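Local structure of thioredoxin-like protein (Bacteroides caccae ATCC 43185, 4YOD) at residues T152-F157 with Q250-K255; L177-N182 with T259-N264; P218-D223 with K242-K247. The protein is of unknown specific function but has a thioredoxin-like domain and probably acts as a thiol-disulphide oxidoreductase. All blocks are in the same frame, centred on the assembly; numbering follows the deposited sequence.

Contact 1 of 3, residues T152-F157 with Q250-K255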
loop_
_atom_site.group_PDB
_atom_site.type_symbol
_atom_site.label_atom_id
_atom_site.label_comp_id
_atom_site.label_asym_id
_atom_site.label_seq_id
_atom_site.Cartn_x
_atom_site.Cartn_y
_atom_site.Cartn_z
ATOM N N THR A 152 -3.640 -11.262 -5.984
ATOM C CA THR A 152 -4.843 -12.003 -5.550
ATOM C C THR A 152 -6.070 -11.413 -6.233
ATOM O O THR A 152 -6.038 -10.261 -6.677
ATOM C CB THR A 152 -5.014 -12.014 -4.011
ATOM O OG1 THR A 152 -5.491 -10.738 -3.548
ATOM C CG2 THR A 152 -3.748 -12.444 -3.268
ATOM N N LYS A 153 -7.156 -12.194 -6.302
ATOM C CA LYS A 153 -8.397 -11.771 -6.956
ATOM C C LYS A 153 -9.139 -10.728 -6.112
ATOM O O LYS A 153 -9.311 -10.920 -4.898
ATOM C CB LYS A 153 -9.288 -13.009 -7.219
ATOM C CG LYS A 153 -9.017 -13.621 -8.586
ATOM C CD LYS A 153 -9.808 -14.904 -8.810
ATOM C CE LYS A 153 -9.738 -15.361 -10.246
ATOM N NZ LYS A 153 -10.726 -14.650 -11.099
ATOM N N ALA A 154 -9.538 -9.612 -6.743
ATOM C CA ALA A 154 -10.261 -8.531 -6.074
ATOM C C ALA A 154 -11.596 -8.998 -5.473
ATOM O O ALA A 154 -12.222 -9.927 -5.990
ATOM C CB ALA A 154 -10.520 -7.400 -7.052
ATOM N N ILE A 155 -12.035 -8.368 -4.372
ATOM C CA ILE A 155 -13.314 -8.741 -3.752
ATOM C C ILE A 155 -14.468 -8.103 -4.552
ATOM O O ILE A 155 -14.493 -6.885 -4.756
ATOM C CB ILE A 155 -13.376 -8.382 -2.251
ATOM C CG1 ILE A 155 -12.295 -9.184 -1.472
ATOM C CG2 ILE A 155 -14.784 -8.686 -1.700
ATOM C CD1 ILE A 155 -12.150 -8.837 -0.015
ATOM N N ASN A 156 -15.410 -8.945 -5.018
ATOM C CA ASN A 156 -16.569 -8.504 -5.799
ATOM C C ASN A 156 -17.523 -7.672 -4.947
ATOM O O ASN A 156 -17.619 -7.876 -3.737
ATOM C CB ASN A 156 -17.317 -9.712 -6.380
ATOM C CG ASN A 156 -18.373 -9.327 -7.378
ATOM O OD1 ASN A 156 -18.234 -8.357 -8.139
ATOM N ND2 ASN A 156 -19.480 -10.019 -7.331
ATOM N N PHE A 157 -18.215 -6.724 -5.580
ATOM C CA PHE A 157 -19.190 -5.849 -4.917
ATOM C C PHE A 157 -20.168 -5.345 -5.957
ATOM O O PHE A 157 -19.824 -5.277 -7.141
ATOM C CB PHE A 157 -18.514 -4.668 -4.171
ATOM C CG PHE A 157 -17.744 -3.725 -5.075
ATOM C CD1 PHE A 157 -18.370 -2.629 -5.661
ATOM C CD2 PHE A 157 -16.406 -3.962 -5.378
ATOM C CE1 PHE A 157 -17.666 -1.775 -6.528
ATOM C CE2 PHE A 157 -15.702 -3.105 -6.236
ATOM C CZ PHE A 157 -16.339 -2.024 -6.810
ATOM N N GLN A 250 -15.803 -3.968 5.478
ATOM C CA GLN A 250 -14.370 -3.701 5.230
ATOM C C GLN A 250 -13.847 -4.570 4.070
ATOM O O GLN A 250 -12.824 -5.237 4.214
ATOM C CB GLN A 250 -13.520 -3.931 6.504
ATOM C CG GLN A 250 -13.811 -2.967 7.638
ATOM C CD GLN A 250 -12.964 -3.311 8.833
ATOM O OE1 GLN A 250 -11.789 -2.941 8.918
ATOM N NE2 GLN A 250 -13.534 -4.065 9.762
ATOM N N LEU A 251 -14.593 -4.608 2.947
ATOM C CA LEU A 251 -14.221 -5.362 1.735
ATOM C C LEU A 251 -12.979 -4.762 1.114
ATOM O O LEU A 251 -12.199 -5.463 0.463
ATOM C CB LEU A 251 -15.367 -5.355 0.694
ATOM C CG LEU A 251 -16.732 -5.934 1.135
ATOM C CD1 LEU A 251 -17.723 -5.944 -0.033
ATOM C CD2 LEU A 251 -16.583 -7.323 1.771
ATOM N N TYR A 252 -12.847 -3.433 1.252
ATOM C CA TYR A 252 -11.698 -2.672 0.792
ATOM C C TYR A 252 -11.192 -1.812 1.939
ATOM O O TYR A 252 -12.006 -1.321 2.734
ATOM C CB TYR A 252 -12.048 -1.802 -0.436
ATOM C CG TYR A 252 -12.175 -2.609 -1.708
ATOM C CD1 TYR A 252 -13.319 -3.373 -1.965
ATOM C CD2 TYR A 252 -11.118 -2.694 -2.610
ATOM C CE1 TYR A 252 -13.421 -4.156 -3.114
ATOM C CE2 TYR A 252 -11.214 -3.472 -3.769
ATOM C CZ TYR A 252 -12.356 -4.223 -4.000
ATOM O OH TYR A 252 -12.444 -5.016 -5.115
ATOM N N ASP A 253 -9.867 -1.599 1.999
ATOM C CA ASP A 253 -9.237 -0.741 3.009
ATOM C C ASP A 253 -9.477 0.701 2.584
ATOM O O ASP A 253 -9.028 1.125 1.517
ATOM C CB ASP A 253 -7.727 -1.056 3.179
ATOM C CG ASP A 253 -6.997 -0.241 4.252
ATOM O OD1 ASP A 253 -7.618 0.701 4.827
ATOM O OD2 ASP A 253 -5.823 -0.555 4.532
ATOM N N LEU A 254 -10.246 1.423 3.370
ATOM C CA LEU A 254 -10.603 2.798 3.015
ATOM C C LEU A 254 -9.832 3.877 3.812
ATOM O O LEU A 254 -10.300 5.012 3.869
ATOM C CB LEU A 254 -12.114 2.994 3.240
ATOM C CG LEU A 254 -13.083 2.047 2.513
ATOM C CD1 LEU A 254 -14.526 2.310 2.960
ATOM C CD2 LEU A 254 -12.960 2.163 1.007
ATOM N N LYS A 255 -8.665 3.545 4.404
ATOM C CA LYS A 255 -7.897 4.506 5.237
ATOM C C LYS A 255 -7.362 5.699 4.401
ATOM O O LYS A 255 -7.038 6.756 4.956
ATOM C CB LYS A 255 -6.749 3.804 5.984
ATOM C CG LYS A 255 -5.612 3.290 5.097
ATOM C CD LYS A 255 -4.577 2.520 5.911
ATOM C CE LYS A 255 -3.360 2.136 5.111
ATOM N NZ LYS A 255 -3.679 1.170 4.033
#
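The rings of Phe157 and Tyr252 form an oblique pair, their planes at 87° and their centroids 5.7 Å apart. Phe157 CD2 comes within 3.8 Å of Tyr252 CE1, and the Tyr252 hydroxyl lies at the edge of the Phe157 ring, in its plane. At the rim of Tyr252, near the plane of that ring, sits the carbonyl oxygen of Ile155. Elsewhere the Tyr252 ring is paired edge-to-face with Tyr261. In this thioredoxin fold the contact joins two loops. One leads from helix 132-146 into strand 158-160, the other from helix 245-249 into strand 259-263. Phe157 reaches inward with CG set between its backbone N and carbonyl carbon (chi1 62°), a crowded position that sends the ring against Tyr252, Ile246 and Leu179. Beside the rings, Ile155 and Leu251 cross at about a right angle, CG2 of Ile155 touching CD2 of Leu251 at 4.1 Å, while Ile155 CD1 rests 3.4 Å from Leu251 O. Asn148, earlier in the first loop, holds the backbone N of Ile155 through OD1 and reaches across to Leu251 O with ND2 of the same side-chain amide. Farther along, Asp253 closes an Asx turn onto the N of Lys255 and also forms a salt bridge with the Lys255 amine. Between the two loops, Tyr252 OH donates a hydrogen bond to Ile155 O, 2.8 Å long, with the donor tilted 23° out of the carbonyl plane.

Contact 2 of 3, residues L177-N182 with T259-N264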
loop_
_atom_site.group_PDB
_atom_site.type_symbol
_atom_site.label_atom_id
_atom_site.label_comp_id
_atom_site.label_asym_id
_atom_site.label_seq_id
_atom_site.Cartn_x
_atom_site.Cartn_y
_atom_site.Cartn_z
ATOM N N LEU A 177 -9.129 -3.182 -15.562
ATOM C CA LEU A 177 -10.131 -2.469 -14.785
ATOM C C LEU A 177 -9.426 -1.542 -13.829
ATOM O O LEU A 177 -8.636 -1.997 -12.994
ATOM C CB LEU A 177 -11.094 -3.410 -14.015
ATOM C CG LEU A 177 -12.338 -2.668 -13.493
ATOM C CD1 LEU A 177 -13.607 -3.370 -13.846
ATOM C CD2 LEU A 177 -12.199 -2.236 -12.036
ATOM N N LEU A 178 -9.718 -0.245 -13.947
ATOM C CA LEU A 178 -9.188 0.787 -13.071
ATOM C C LEU A 178 -10.287 1.143 -12.079
ATOM O O LEU A 178 -11.321 1.699 -12.455
ATOM C CB LEU A 178 -8.722 2.012 -13.886
ATOM C CG LEU A 178 -7.634 2.894 -13.274
ATOM C CD1 LEU A 178 -7.263 3.979 -14.252
ATOM C CD2 LEU A 178 -8.082 3.556 -11.965
ATOM N N LEU A 179 -10.083 0.753 -10.821
ATOM C CA LEU A 179 -11.028 0.968 -9.731
ATOM C C LEU A 179 -10.646 2.250 -8.994
ATOM O O LEU A 179 -9.524 2.384 -8.503
ATOM C CB LEU A 179 -11.051 -0.260 -8.790
ATOM C CG LEU A 179 -12.017 -0.199 -7.607
ATOM C CD1 LEU A 179 -13.498 -0.091 -8.076
ATOM C CD2 LEU A 179 -11.814 -1.396 -6.682
ATOM N N PHE A 180 -11.575 3.196 -8.922
ATOM C CA PHE A 180 -11.267 4.472 -8.275
ATOM C C PHE A 180 -12.244 4.740 -7.116
ATOM O O PHE A 180 -13.374 5.178 -7.333
ATOM C CB PHE A 180 -11.306 5.592 -9.348
ATOM C CG PHE A 180 -11.184 7.050 -8.954
ATOM C CD1 PHE A 180 -10.724 7.420 -7.694
ATOM C CD2 PHE A 180 -11.467 8.056 -9.868
ATOM C CE1 PHE A 180 -10.607 8.769 -7.340
ATOM C CE2 PHE A 180 -11.338 9.404 -9.516
ATOM C CZ PHE A 180 -10.903 9.750 -8.257
ATOM N N ILE A 181 -11.775 4.521 -5.892
ATOM C CA ILE A 181 -12.570 4.755 -4.682
ATOM C C ILE A 181 -12.460 6.253 -4.371
ATOM O O ILE A 181 -11.354 6.750 -4.160
ATOM C CB ILE A 181 -12.111 3.839 -3.520
ATOM C CG1 ILE A 181 -12.098 2.346 -3.980
ATOM C CG2 ILE A 181 -12.977 4.078 -2.268
ATOM C CD1 ILE A 181 -11.667 1.256 -2.959
ATOM N N ASN A 182 -13.599 6.955 -4.372
ATOM C CA ASN A 182 -13.658 8.416 -4.247
ATOM C C ASN A 182 -14.613 8.941 -3.164
ATOM O O ASN A 182 -15.402 8.191 -2.595
ATOM C CB ASN A 182 -14.089 9.013 -5.604
ATOM C CG ASN A 182 -15.496 8.630 -6.016
ATOM O OD1 ASN A 182 -16.484 9.251 -5.606
ATOM N ND2 ASN A 182 -15.623 7.593 -6.827
ATOM N N THR A 259 -8.287 6.320 -3.595
ATOM C CA THR A 259 -7.382 5.192 -3.746
ATOM C C THR A 259 -7.659 4.549 -5.105
ATOM O O THR A 259 -8.798 4.538 -5.573
ATOM C CB THR A 259 -7.360 4.235 -2.550
ATOM O OG1 THR A 259 -6.141 3.524 -2.624
ATOM C CG2 THR A 259 -8.528 3.266 -2.505
ATOM N N LEU A 260 -6.597 4.079 -5.757
ATOM C CA LEU A 260 -6.705 3.488 -7.087
ATOM C C LEU A 260 -6.192 2.076 -7.107
ATOM O O LEU A 260 -5.179 1.797 -6.486
ATOM C CB LEU A 260 -5.910 4.315 -8.120
ATOM C CG LEU A 260 -6.311 5.775 -8.318
ATOM C CD1 LEU A 260 -5.250 6.523 -9.124
ATOM C CD2 LEU A 260 -7.657 5.882 -8.992
ATOM N N TYR A 261 -6.908 1.202 -7.828
ATOM C CA TYR A 261 -6.515 -0.186 -8.076
ATOM C C TYR A 261 -6.478 -0.434 -9.563
ATOM O O TYR A 261 -7.322 0.089 -10.284
ATOM C CB TYR A 261 -7.520 -1.178 -7.457
ATOM C CG TYR A 261 -7.393 -1.364 -5.966
ATOM C CD1 TYR A 261 -7.937 -0.439 -5.079
ATOM C CD2 TYR A 261 -6.826 -2.519 -5.436
ATOM C CE1 TYR A 261 -7.877 -0.634 -3.697
ATOM C CE2 TYR A 261 -6.741 -2.713 -4.053
ATOM C CZ TYR A 261 -7.285 -1.775 -3.192
ATOM O OH TYR A 261 -7.164 -1.929 -1.837
ATOM N N LEU A 262 -5.523 -1.235 -10.020
ATOM C CA LEU A 262 -5.519 -1.703 -11.404
ATOM C C LEU A 262 -5.676 -3.213 -11.343
ATOM O O LEU A 262 -4.883 -3.887 -10.678
ATOM C CB LEU A 262 -4.260 -1.299 -12.212
ATOM C CG LEU A 262 -4.338 -1.685 -13.723
ATOM C CD1 LEU A 262 -5.406 -0.851 -14.462
ATOM C CD2 LEU A 262 -2.992 -1.532 -14.414
ATOM N N LEU A 263 -6.679 -3.733 -12.034
ATOM C CA LEU A 263 -6.966 -5.170 -12.079
ATOM C C LEU A 263 -6.787 -5.689 -13.501
ATOM O O LEU A 263 -6.998 -4.939 -14.444
ATOM C CB LEU A 263 -8.399 -5.496 -11.579
ATOM C CG LEU A 263 -9.001 -4.706 -10.380
ATOM C CD1 LEU A 263 -10.424 -5.208 -10.056
ATOM C CD2 LEU A 263 -8.112 -4.814 -9.097
ATOM N N ASN A 264 -6.442 -6.983 -13.668
ATOM C CA ASN A 264 -6.322 -7.570 -15.008
ATOM C C ASN A 264 -7.715 -8.119 -15.447
ATOM O O ASN A 264 -8.722 -7.838 -14.778
ATOM C CB ASN A 264 -5.212 -8.641 -15.067
ATOM C CG ASN A 264 -5.499 -9.941 -14.346
ATOM O OD1 ASN A 264 -6.582 -10.178 -13.803
ATOM N ND2 ASN A 264 -4.545 -10.846 -14.375
#
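Leu177, Leu179 and Ile181 each exchange two backbone hydrogen bonds with Leu263, Tyr261 and Thr259 respectively. The shortest of the six, from Leu263 N to Leu177 O, is 2.8 Å long. Of the side chains on this face, Leu177 and Leu263 lie side by side, CD2 of the first meeting CD1 of the second at 4.0 Å, as do Ile181 and Thr259. Leu179 CB lies 3.9 Å from Tyr261 CB. Thr259 turns OG1 anti to its backbone N (chi1 -159°), which presents CG2 to Ile181 CD1 at 3.8 Å and gives the hydroxyl to Asp273 as hydrogen-bonding partner. On the opposite face, Leu260 CD2 is the hub: it lies 3.7 Å from Phe180 CD1 and 3.8 Å from Leu178 CD2. The strands are an antiparallel pair in the middle of the mixed five-stranded thioredoxin-fold sheet, order 3-2-1-4-5. Strand 211-217 bonds to the other edge of strand 176-181, and strand 269-272 follows beyond 259-263. Helix 187-197 covers Leu178 and Phe180 through Leu196, Ile193 and Thr192. A Cys186-Cys189 CxxC at its start resembles the thioredoxin redox motif and may be its counterpart; Phe180 lies near it without touching. Pro258, immediately before Thr259, touches the Phe180 side chain.

Contact 3 of 3, residues P218-D223 with K242-K247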
loop_
_atom_site.group_PDB
_atom_site.type_symbol
_atom_site.label_atom_id
_atom_site.label_comp_id
_atom_site.label_asym_id
_atom_site.label_seq_id
_atom_site.Cartn_x
_atom_site.Cartn_y
_atom_site.Cartn_z
ATOM N N PRO A 218 -18.084 4.946 -1.505
ATOM C CA PRO A 218 -18.522 3.984 -0.486
ATOM C C PRO A 218 -19.248 4.584 0.725
ATOM O O PRO A 218 -19.758 3.805 1.532
ATOM C CB PRO A 218 -17.201 3.337 -0.057
ATOM C CG PRO A 218 -16.157 4.431 -0.247
ATOM C CD PRO A 218 -16.735 5.471 -1.197
ATOM N N ASP A 219 -19.300 5.927 0.878
ATOM C CA ASP A 219 -19.898 6.537 2.071
ATOM C C ASP A 219 -21.404 6.844 1.923
ATOM O O ASP A 219 -22.020 6.472 0.923
ATOM C CB ASP A 219 -19.119 7.783 2.508
ATOM C CG ASP A 219 -17.755 7.474 3.074
ATOM O OD1 ASP A 219 -17.657 7.266 4.306
ATOM O OD2 ASP A 219 -16.779 7.459 2.292
ATOM N N GLU A 220 -21.987 7.495 2.952
ATOM C CA GLU A 220 -23.421 7.745 3.122
ATOM C C GLU A 220 -23.924 9.148 2.699
ATOM O O GLU A 220 -25.132 9.390 2.788
ATOM C CB GLU A 220 -23.793 7.495 4.598
ATOM C CG GLU A 220 -23.552 6.056 5.041
ATOM C CD GLU A 220 -23.171 5.837 6.493
ATOM O OE1 GLU A 220 -24.034 6.047 7.377
ATOM O OE2 GLU A 220 -22.028 5.383 6.740
ATOM N N GLU A 221 -23.038 10.048 2.214
ATOM C CA GLU A 221 -23.436 11.404 1.789
ATOM C C GLU A 221 -23.824 11.395 0.288
ATOM O O GLU A 221 -23.226 12.107 -0.531
ATOM C CB GLU A 221 -22.321 12.432 2.090
ATOM C CG GLU A 221 -22.000 12.622 3.567
ATOM C CD GLU A 221 -22.931 13.519 4.367
ATOM O OE1 GLU A 221 -23.522 14.458 3.786
ATOM O OE2 GLU A 221 -23.023 13.311 5.600
ATOM N N LEU A 222 -24.859 10.591 -0.045
ATOM C CA LEU A 222 -25.403 10.342 -1.386
ATOM C C LEU A 222 -25.821 11.606 -2.159
ATOM O O LEU A 222 -25.735 11.607 -3.390
ATOM C CB LEU A 222 -26.604 9.396 -1.285
ATOM C CG LEU A 222 -26.354 7.927 -1.632
ATOM C CD1 LEU A 222 -25.567 7.199 -0.526
ATOM C CD2 LEU A 222 -27.666 7.215 -1.875
ATOM N N ASP A 223 -26.281 12.662 -1.452
ATOM C CA ASP A 223 -26.688 13.921 -2.079
ATOM C C ASP A 223 -25.470 14.664 -2.648
ATOM O O ASP A 223 -25.502 15.070 -3.813
ATOM C CB ASP A 223 -27.463 14.808 -1.087
ATOM C CG ASP A 223 -28.858 14.315 -0.722
ATOM O OD1 ASP A 223 -29.389 13.429 -1.437
ATOM O OD2 ASP A 223 -29.440 14.846 0.255
ATOM N N LYS A 242 -24.943 1.382 -2.457
ATOM C CA LYS A 242 -26.292 1.601 -1.908
ATOM C C LYS A 242 -26.420 1.146 -0.441
ATOM O O LYS A 242 -26.872 1.936 0.382
ATOM C CB LYS A 242 -27.355 0.900 -2.780
ATOM C CG LYS A 242 -28.795 1.293 -2.477
ATOM C CD LYS A 242 -29.782 0.438 -3.272
ATOM C CE LYS A 242 -31.218 0.657 -2.851
ATOM N NZ LYS A 242 -31.759 1.958 -3.328
ATOM N N LYS A 243 -26.001 -0.092 -0.118
ATOM C CA LYS A 243 -26.126 -0.638 1.238
ATOM C C LYS A 243 -24.848 -0.417 2.082
ATOM O O LYS A 243 -24.803 -0.867 3.228
ATOM C CB LYS A 243 -26.492 -2.133 1.190
ATOM C CG LYS A 243 -27.831 -2.437 0.498
ATOM C CD LYS A 243 -28.385 -3.836 0.834
ATOM C CE LYS A 243 -27.723 -4.983 0.091
ATOM N NZ LYS A 243 -28.140 -5.044 -1.336
ATOM N N PHE A 244 -23.835 0.308 1.538
ATOM C CA PHE A 244 -22.568 0.639 2.217
ATOM C C PHE A 244 -21.844 -0.644 2.708
ATOM O O PHE A 244 -21.244 -0.663 3.785
ATOM C CB PHE A 244 -22.776 1.655 3.379
ATOM C CG PHE A 244 -23.929 2.630 3.197
ATOM C CD1 PHE A 244 -23.870 3.635 2.236
ATOM C CD2 PHE A 244 -25.068 2.543 3.991
ATOM C CE1 PHE A 244 -24.946 4.514 2.049
ATOM C CE2 PHE A 244 -26.135 3.434 3.818
ATOM C CZ PHE A 244 -26.066 4.415 2.852
ATOM N N THR A 245 -21.877 -1.695 1.869
ATOM C CA THR A 245 -21.307 -3.027 2.109
ATOM C C THR A 245 -19.765 -2.996 2.188
ATOM O O THR A 245 -19.197 -3.691 3.030
ATOM C CB THR A 245 -21.794 -3.981 1.006
ATOM O OG1 THR A 245 -23.209 -3.848 0.908
ATOM C CG2 THR A 245 -21.432 -5.443 1.274
ATOM N N ILE A 246 -19.097 -2.215 1.313
ATOM C CA ILE A 246 -17.634 -2.100 1.302
ATOM C C ILE A 246 -17.168 -1.579 2.651
ATOM O O ILE A 246 -16.278 -2.181 3.266
ATOM C CB ILE A 246 -17.126 -1.215 0.140
ATOM C CG1 ILE A 246 -17.428 -1.869 -1.224
ATOM C CG2 ILE A 246 -15.617 -0.899 0.313
ATOM C CD1 ILE A 246 -17.414 -0.898 -2.447
ATOM N N LYS A 247 -17.808 -0.482 3.121
ATOM C CA LYS A 247 -17.515 0.193 4.383
ATOM C C LYS A 247 -17.869 -0.705 5.577
ATOM O O LYS A 247 -17.009 -0.928 6.429
ATOM C CB LYS A 247 -18.279 1.533 4.454
ATOM C CG LYS A 247 -17.873 2.455 5.592
ATOM C CD LYS A 247 -18.878 3.592 5.743
ATOM C CE LYS A 247 -18.304 4.807 6.431
ATOM N NZ LYS A 247 -18.055 4.576 7.877
HETATM O O HOH W 1 -19.508 1.152 1.382
#
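Phe244 and Glu220 are brought face to chain by their first torsions. The CG of Phe244 stands beside its backbone N, strongly skewed at chi1 -30°, while Glu220 sets CG anti to its carbonyl carbon (chi1 -62°), extending its methylene over the ring. The Phe244 ring is thereby sandwiched. Glu220 CG lies 3.5 Å from the centroid of the Phe244 ring, almost on the normal, a CH-pi contact, and the carbonyl oxygen of Lys242 sits over the centre of the other face. Leu222 meets the rim in the ring plane, CD1 being 3.8 Å from Phe244 CE1. The turns joined here follow the parallel strands 211-217 and 237-240 of the thioredoxin-fold sheet and lead into helices 222-228 and 245-249. Phe244, in the left-handed region, and Glu221, centre of an inverse gamma turn, are the N-cap residues. Asp241 reinforces the second helix start by accepting from Ile246 N. A water spans the backbones, donating to Pro218 O at 2.7 Å and accepting from Lys247 N at 2.9 Å, thus serving an N-H of the first helical turn. Asp219 O is less well provided for: it is buried with no polar partner in the model, its neighbour being Phe244 CD1 at 3.6 Å. Lys247 stretches across Asp219 and Glu220, crossing each at about a right angle, and bends at its last torsion. Its CE comes within 3.3 Å of Asp219 OD1, whereas Lys247 NZ stands 4.2 Å from Glu220 OE2 and 4.5 Å from Asp219 OD1, too far for a salt bridge with either. The two acids therefore probably stabilise the ammonium by longer-range attraction.

Overall arrangement
All three contacts lie in the thioredoxin-like domain, on one side of the chain's centre. Contact 2 forms the middle of the mixed sheet. The centre of contact 1 is about 10 Å away, its two loops packed on the sheet through Leu179, Ile181 and Leu263. Contact 3 lies nearer the surface, with its centre about 14 Å from that of contact 1 and 17 Å from that of contact 2. Along the chain contacts 1 and 2 interlock, their segments alternating, and contact 3 is nested inside both. Helix 245-249 links contact 3 to contact 1 through Ile246, and Pro218 touches the end of strand 176-181, so the surface turns of contact 3 rest on the buried parts of the domain through these two residues.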